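Local structure of odorant binding protein (AGAP010409-PA) (3QME) at residues N50-K55 / E98-A103. The protein probably binds small hydrophobic odorants, as a secreted member of the insect PBP/GOBP family, and here carries cyclohexanone in its interior. Residues are numbered along the deposited sequence; the frame is centred on the assembly and turned at random. Where two conformers were deposited one is given.
Sequences NLYDDK and ERAYSA. With CYH (cyclohexanone), chain B.
Tyr52 of strand 52-53 reaches Arg99, Ala100 and Ala103 on helix 96-105. Tyr52 CB begins at the ligand, 3.5 Å from O1 of cyclohexanone, and CG keeps the same ketone oxygen as its neighbour. With CG anti to the backbone N (chi1 175°), the ring then runs on toward the helix. There its two sides part company: Tyr52 CE2 packs on Ala100 CB at 3.5 Å, while Tyr52 CE1 meets Ala103 CB at 3.7 Å, nearly one helical turn further along. At the tip, the hydroxyl Tyr52 OH lies 3.6 Å from the methylene Arg99 CD, a van der Waals contact; the two side chains cross at about a right angle. Arg99 bends at chi3 (-63°) and carries its guanidinium past the tyrosine to the backbone of Asp54, where Arg99 NH1 donates to Asp54 O at 3.0 Å. The acceptor lies in the guanidinium plane, yet the bond is bent, 133° at the hydrogen. NH2 is taken by Ile93 O, and the Asp54 carboxylate by a salt bridge to Arg43 of helix 36-48. One tyrosine thus lines the cyclohexanone site with its root and packs on alanines beyond; its hydroxyl is at the far end, by the helix, so the ketone oxygen meets Tyr52 carbon and takes no hydrogen bond from it.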
loop_
_atom_site.group_PDB
_atom_site.type_symbol
_atom_site.label_atom_id
_atom_site.label_comp_id
_atom_site.label_asym_id
_atom_site.label_seq_id
_atom_site.Cartn_x
_atom_site.Cartn_y
_atom_site.Cartn_z
ATOM N N ASN A 50 -3.449 -7.681 4.158
ATOM C CA ASN A 50 -3.397 -8.522 2.962
ATOM C C ASN A 50 -3.723 -7.760 1.683
ATOM O O ASN A 50 -4.347 -8.288 0.762
ATOM C CB ASN A 50 -4.275 -9.774 3.099
ATOM C CG ASN A 50 -3.719 -10.958 2.316
ATOM O OD1 ASN A 50 -2.553 -10.948 1.906
ATOM N ND2 ASN A 50 -4.542 -11.981 2.111
ATOM N N LEU A 51 -3.270 -6.513 1.631
ATOM C CA LEU A 51 -3.417 -5.683 0.443
ATOM C C LEU A 51 -2.207 -5.841 -0.461
ATOM O O LEU A 51 -2.207 -5.389 -1.606
ATOM C CB LEU A 51 -3.512 -4.211 0.840
ATOM C CG LEU A 51 -4.698 -3.819 1.702
ATOM C CD1 LEU A 51 -4.586 -2.344 2.096
ATOM C CD2 LEU A 51 -5.978 -4.097 0.948
ATOM N N TYR A 52 -1.167 -6.470 0.064
ATOM C CA TYR A 52 0.132 -6.479 -0.609
ATOM C C TYR A 52 0.904 -7.683 -0.146
ATOM O O TYR A 52 0.661 -8.199 0.943
ATOM C CB TYR A 52 0.937 -5.192 -0.314
ATOM C CG TYR A 52 2.349 -5.196 -0.899
ATOM C CD1 TYR A 52 2.580 -4.812 -2.219
ATOM C CD2 TYR A 52 3.446 -5.586 -0.131
ATOM C CE1 TYR A 52 3.866 -4.827 -2.766
ATOM C CE2 TYR A 52 4.742 -5.596 -0.667
ATOM C CZ TYR A 52 4.941 -5.216 -1.978
ATOM O OH TYR A 52 6.210 -5.231 -2.502
ATOM N N ASP A 53 1.859 -8.091 -0.970
ATOM C CA ASP A 53 2.682 -9.266 -0.745
ATOM C C ASP A 53 4.033 -9.019 -1.428
ATOM O O ASP A 53 4.046 -8.550 -2.556
ATOM C CB ASP A 53 1.990 -10.447 -1.418
ATOM C CG ASP A 53 2.692 -11.735 -1.166
ATOM O OD1 ASP A 53 2.284 -12.403 -0.206
ATOM O OD2 ASP A 53 3.657 -12.065 -1.901
ATOM N N ASP A 54 5.158 -9.313 -0.772
ATOM C CA ASP A 54 6.480 -9.072 -1.384
ATOM C C ASP A 54 6.671 -9.795 -2.727
ATOM O O ASP A 54 7.394 -9.317 -3.608
ATOM C CB ASP A 54 7.629 -9.494 -0.455
ATOM C CG ASP A 54 7.653 -8.719 0.853
ATOM O OD1 ASP A 54 7.512 -7.482 0.836
ATOM O OD2 ASP A 54 7.818 -9.358 1.909
ATOM N N LYS A 55 6.053 -10.963 -2.868
ATOM C CA LYS A 55 6.230 -11.763 -4.072
ATOM C C LYS A 55 5.138 -11.499 -5.110
ATOM O O LYS A 55 5.428 -11.318 -6.284
ATOM C CB LYS A 55 6.268 -13.250 -3.732
ATOM C CG LYS A 55 6.369 -14.141 -4.970
ATOM C CD LYS A 55 6.538 -15.606 -4.619
ATOM C CE LYS A 55 6.908 -16.407 -5.866
ATOM N NZ LYS A 55 7.285 -17.810 -5.546
ATOM N N GLU A 98 11.090 -0.386 0.292
ATOM C CA GLU A 98 11.050 0.541 -0.827
ATOM C C GLU A 98 10.182 -0.006 -1.963
ATOM O O GLU A 98 9.399 0.731 -2.574
ATOM C CB GLU A 98 12.476 0.815 -1.329
ATOM C CG GLU A 98 12.552 1.833 -2.453
ATOM C CD GLU A 98 13.969 1.999 -2.985
ATOM O OE1 GLU A 98 14.153 2.802 -3.923
ATOM O OE2 GLU A 98 14.893 1.324 -2.467
ATOM N N ARG A 99 10.307 -1.303 -2.230
ATOM C CA ARG A 99 9.476 -1.958 -3.242
ATOM C C ARG A 99 7.996 -1.795 -2.916
ATOM O O ARG A 99 7.195 -1.440 -3.783
ATOM C CB ARG A 99 9.821 -3.438 -3.334
ATOM C CG ARG A 99 9.122 -4.159 -4.463
ATOM C CD ARG A 99 9.256 -5.669 -4.284
ATOM N NE ARG A 99 10.655 -6.084 -4.361
ATOM C CZ ARG A 99 11.070 -7.333 -4.165
ATOM N NH1 ARG A 99 10.199 -8.292 -3.868
ATOM N NH2 ARG A 99 12.360 -7.622 -4.263
ATOM N N ALA A 100 7.632 -2.066 -1.665
ATOM C CA ALA A 100 6.236 -1.963 -1.229
ATOM C C ALA A 100 5.718 -0.537 -1.334
ATOM O O ALA A 100 4.588 -0.304 -1.755
ATOM C CB ALA A 100 6.080 -2.479 0.219
ATOM N N TYR A 101 6.535 0.420 -0.912
ATOM C CA TYR A 101 6.140 1.824 -0.973
ATOM C C TYR A 101 5.984 2.284 -2.420
ATOM O O TYR A 101 5.032 2.996 -2.763
ATOM C CB TYR A 101 7.175 2.680 -0.249
ATOM C CG TYR A 101 6.827 4.138 -0.164
ATOM C CD1 TYR A 101 7.327 5.041 -1.085
ATOM C CD2 TYR A 101 6.012 4.619 0.863
ATOM C CE1 TYR A 101 7.024 6.405 -0.992
ATOM C CE2 TYR A 101 5.695 5.959 0.957
ATOM C CZ TYR A 101 6.207 6.849 0.034
ATOM O OH TYR A 101 5.897 8.185 0.131
ATOM N N SER A 102 6.919 1.871 -3.271
ATOM C CA SER A 102 6.816 2.148 -4.699
ATOM C C SER A 102 5.522 1.582 -5.283
ATOM O O SER A 102 4.835 2.254 -6.054
ATOM C CB SER A 102 8.024 1.591 -5.454
ATOM O OG SER A 102 7.909 1.891 -6.834
ATOM N N ALA A 103 5.194 0.347 -4.918
ATOM C CA ALA A 103 3.943 -0.273 -5.353
ATOM C C ALA A 103 2.748 0.573 -4.935
ATOM O O ALA A 103 1.901 0.913 -5.764
ATOM C CB ALA A 103 3.824 -1.675 -4.768
HETATM C C1 CYH B . 1.116 -1.496 0.030
HETATM O O1 CYH B . 2.115 -2.009 0.520
HETATM C C2 CYH B . 1.134 -1.133 -1.434
HETATM C C3 CYH B . -0.249 -1.254 -2.065
HETATM C C4 CYH B . -1.328 -0.611 -1.215
HETATM C C5 CYH B . -1.411 -1.252 0.161
HETATM C C6 CYH B . -0.086 -1.232 0.911
#